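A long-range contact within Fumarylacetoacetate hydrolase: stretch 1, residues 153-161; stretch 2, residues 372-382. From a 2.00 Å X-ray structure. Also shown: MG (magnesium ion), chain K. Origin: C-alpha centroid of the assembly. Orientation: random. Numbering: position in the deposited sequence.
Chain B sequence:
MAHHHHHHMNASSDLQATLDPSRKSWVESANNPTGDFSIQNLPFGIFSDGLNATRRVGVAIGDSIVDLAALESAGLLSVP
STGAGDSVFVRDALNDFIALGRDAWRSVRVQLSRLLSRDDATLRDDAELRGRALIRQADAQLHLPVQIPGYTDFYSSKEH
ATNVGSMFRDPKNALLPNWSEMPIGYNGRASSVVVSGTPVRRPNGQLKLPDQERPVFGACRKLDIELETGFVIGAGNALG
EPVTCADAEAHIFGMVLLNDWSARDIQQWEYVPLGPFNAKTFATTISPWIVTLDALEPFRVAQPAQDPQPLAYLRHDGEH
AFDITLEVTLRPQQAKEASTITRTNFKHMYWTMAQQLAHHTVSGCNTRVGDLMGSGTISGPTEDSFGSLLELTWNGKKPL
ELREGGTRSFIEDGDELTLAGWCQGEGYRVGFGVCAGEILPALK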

# COMPACT_ATOMS: atom_id res chain seq x y z
N ASP B 153 -1.53 9.31 0.19
CA ASP B 153 -1.68 10.60 -0.48
C ASP B 153 -2.69 11.46 0.27
O ASP B 153 -3.78 10.99 0.62
CB ASP B 153 -2.12 10.42 -1.93
CG ASP B 153 -1.95 11.70 -2.74
OD1 ASP B 153 -1.04 12.50 -2.42
OD2 ASP B 153 -2.75 11.89 -3.68
N PHE B 154 -2.31 12.71 0.52
CA PHE B 154 -3.17 13.62 1.24
C PHE B 154 -3.85 14.56 0.24
O PHE B 154 -3.91 14.29 -0.96
CB PHE B 154 -2.35 14.35 2.31
CG PHE B 154 -1.93 13.44 3.43
CD1 PHE B 154 -2.77 13.22 4.52
CD2 PHE B 154 -0.71 12.78 3.38
CE1 PHE B 154 -2.40 12.36 5.55
CE2 PHE B 154 -0.33 11.91 4.41
CZ PHE B 154 -1.18 11.70 5.49
N TYR B 155 -4.36 15.69 0.75
CA TYR B 155 -5.28 16.54 0.02
C TYR B 155 -5.23 17.92 0.64
O TYR B 155 -6.27 18.54 0.87
CB TYR B 155 -6.69 15.94 0.10
CG TYR B 155 -7.70 16.47 -0.89
CD1 TYR B 155 -7.67 16.07 -2.22
CD2 TYR B 155 -8.72 17.32 -0.48
CE1 TYR B 155 -8.60 16.53 -3.12
CE2 TYR B 155 -9.65 17.79 -1.38
CZ TYR B 155 -9.59 17.39 -2.70
OH TYR B 155 -10.53 17.86 -3.59
N SER B 156 -4.03 18.40 0.94
CA SER B 156 -3.86 19.41 1.98
C SER B 156 -3.69 20.82 1.43
O SER B 156 -3.15 21.68 2.14
CB SER B 156 -2.67 19.04 2.88
OG SER B 156 -2.90 17.84 3.60
N SER B 157 -4.13 21.07 0.20
CA SER B 157 -4.12 22.42 -0.37
C SER B 157 -5.52 23.02 -0.25
O SER B 157 -6.47 22.50 -0.85
CB SER B 157 -3.67 22.41 -1.82
OG SER B 157 -3.86 23.68 -2.44
N LYS B 158 -5.64 24.12 0.50
CA LYS B 158 -6.93 24.78 0.63
C LYS B 158 -7.41 25.31 -0.72
O LYS B 158 -8.60 25.20 -1.05
CB LYS B 158 -6.86 25.91 1.66
CG LYS B 158 -8.23 26.46 2.02
CD LYS B 158 -8.16 27.44 3.19
CE LYS B 158 -9.55 27.90 3.61
NZ LYS B 158 -9.52 28.74 4.85
N GLU B 159 -6.50 25.89 -1.51
CA GLU B 159 -6.88 26.42 -2.82
C GLU B 159 -7.36 25.31 -3.75
O GLU B 159 -8.31 25.50 -4.53
CB GLU B 159 -5.70 27.17 -3.44
CG GLU B 159 -5.22 28.41 -2.66
CD GLU B 159 -4.26 28.07 -1.53
OE1 GLU B 159 -4.18 26.88 -1.13
OE2 GLU B 159 -3.58 28.99 -1.03
N HIS B 160 -6.71 24.16 -3.70
CA HIS B 160 -7.13 23.03 -4.52
C HIS B 160 -8.49 22.51 -4.08
O HIS B 160 -9.39 22.31 -4.90
CB HIS B 160 -6.08 21.92 -4.45
CG HIS B 160 -6.46 20.69 -5.21
ND1 HIS B 160 -6.38 20.62 -6.58
CD2 HIS B 160 -6.95 19.50 -4.80
CE1 HIS B 160 -6.79 19.43 -6.98
NE2 HIS B 160 -7.15 18.73 -5.92
N ALA B 161 -8.65 22.26 -2.77
CA ALA B 161 -9.94 21.81 -2.26
C ALA B 161 -11.03 22.83 -2.54
O ALA B 161 -12.19 22.46 -2.78
CB ALA B 161 -9.85 21.54 -0.76
N LEU B 372 6.12 6.62 1.38
CA LEU B 372 6.00 7.82 0.57
C LEU B 372 4.68 8.51 0.91
O LEU B 372 3.62 7.87 0.90
CB LEU B 372 6.04 7.47 -0.92
CG LEU B 372 5.90 8.61 -1.94
CD1 LEU B 372 7.10 9.53 -1.88
CD2 LEU B 372 5.72 8.01 -3.34
N MET B 373 4.75 9.80 1.19
CA MET B 373 3.57 10.54 1.63
C MET B 373 3.38 11.74 0.70
O MET B 373 4.17 12.69 0.73
CB MET B 373 3.72 10.95 3.10
CG MET B 373 4.08 9.73 3.95
SD MET B 373 3.26 9.64 5.53
CE MET B 373 3.79 8.03 6.11
N GLY B 374 2.35 11.67 -0.13
CA GLY B 374 2.10 12.73 -1.09
C GLY B 374 1.34 13.87 -0.45
O GLY B 374 0.42 13.67 0.34
N SER B 375 1.72 15.10 -0.82
CA SER B 375 1.16 16.27 -0.17
C SER B 375 -0.31 16.47 -0.51
O SER B 375 -1.03 17.12 0.25
CB SER B 375 1.95 17.52 -0.57
OG SER B 375 1.90 17.70 -1.98
N GLY B 376 -0.77 15.91 -1.62
CA GLY B 376 -1.95 16.41 -2.29
C GLY B 376 -1.58 17.50 -3.28
O GLY B 376 -0.54 18.14 -3.19
N THR B 377 -2.46 17.69 -4.27
CA THR B 377 -2.25 18.68 -5.33
C THR B 377 -1.94 20.05 -4.75
O THR B 377 -2.73 20.59 -3.97
CB THR B 377 -3.47 18.79 -6.24
OG1 THR B 377 -3.78 17.51 -6.79
CG2 THR B 377 -3.20 19.78 -7.37
N ILE B 378 -0.81 20.62 -5.15
CA ILE B 378 -0.36 21.91 -4.63
C ILE B 378 -0.87 23.01 -5.55
O ILE B 378 -0.45 23.13 -6.70
CB ILE B 378 1.17 21.95 -4.52
CG1 ILE B 378 1.66 20.78 -3.65
CG2 ILE B 378 1.63 23.29 -3.96
CD1 ILE B 378 3.12 20.47 -3.79
N SER B 379 -1.79 23.83 -5.04
CA SER B 379 -2.35 24.93 -5.80
C SER B 379 -2.17 26.23 -5.03
O SER B 379 -2.37 26.28 -3.81
CB SER B 379 -3.83 24.70 -6.11
OG SER B 379 -3.97 23.72 -7.12
N GLY B 380 -1.77 27.27 -5.76
CA GLY B 380 -1.44 28.54 -5.15
C GLY B 380 -2.55 29.55 -5.23
O GLY B 380 -3.71 29.23 -5.54
N PRO B 381 -2.22 30.82 -4.95
CA PRO B 381 -3.25 31.86 -4.92
C PRO B 381 -3.73 32.29 -6.30
O PRO B 381 -4.92 32.59 -6.47
CB PRO B 381 -2.55 33.02 -4.20
CG PRO B 381 -1.37 32.40 -3.50
CD PRO B 381 -0.94 31.29 -4.40
N THR B 382 -2.85 32.33 -7.28
CA THR B 382 -3.19 32.92 -8.57
C THR B 382 -3.60 31.86 -9.58
O THR B 382 -3.27 30.68 -9.46
CB THR B 382 -2.01 33.73 -9.11
OG1 THR B 382 -0.93 32.84 -9.43
CG2 THR B 382 -1.55 34.73 -8.05
MG MG K . -3.23 13.25 -5.42
O HOH W 1 -4.13 19.26 -2.12
O HOH W 2 -1.55 25.21 -1.32

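What bonds the two stretches most firmly? The best direct link runs between backbones: Phe154 N donates to Gly374 O across 2.9 Å, nearly straight at 158°. It sits where the chains run side by side in parallel, with Asp153 bridged to Gly374 and their CA atoms 4.4 Å apart. Further along, Ser156 N donates to Ser375 O at 3.3 Å, a weak bond. The chains stay close beyond the bridge, with Tyr155 CA 4.1 Å from Gly376 CA.

How does Ser157 tie the start of a helix to the other stretch? Its hydroxyl caps the helix that follows, with OG accepting from His160 N at 3.2 Å, and the same OG accepts a weak bond from Ser379 N at 3.3 Å. One oxygen thus serves both a helix end and the partner chain. Two waters also bridge the stretches. Water 1 accepts from Ser157 N at 2.9 Å and donates to Thr377 O at 2.7 Å, linking backbone to backbone; water 2 donates to Ser379 O at 2.8 Å and hydrogen-bonds with Ser157 OG at 3.0 Å.

Why do glycines stand opposite Asp153 and Tyr155? Asp153 binds the magnesium ion through OD2 at 2.3 Å, while its other carboxylate oxygen turns to the second stretch. A CB on Gly374 would come within 2.4 Å of Asp153 OD1, so the bare backbone leaves that oxygen its space. OD1 and Gly374 O, 3.3 Å apart, are both acceptors and form no bond. Gly376 is also closely packed: its CA lies 3.2 Å from Phe154 O, and a CB would run into that oxygen, Tyr155 CA and Ser156 N. Its backbone angles alone also call for glycine.

Which side chains fill the remaining space? Thr377 sets its CB over one face of the His160 ring, 3.4 Å from the centroid and only 11° off the normal, so a C-H group meets the pi cloud in a CH-pi contact. Ser379 OG lies at the edge of the same ring, so the imidazole is bordered by two residues of the second stretch. Glu159 packs its aliphatic portion against the chain beyond, CG lying 3.4 Å from Gly380 O. At the other end, the Phe154 ring offers its edge to Met373, with CE2 4.4 Å from CB, a looser apolar contact. Together the stretches bury 574 Å², counting both sides.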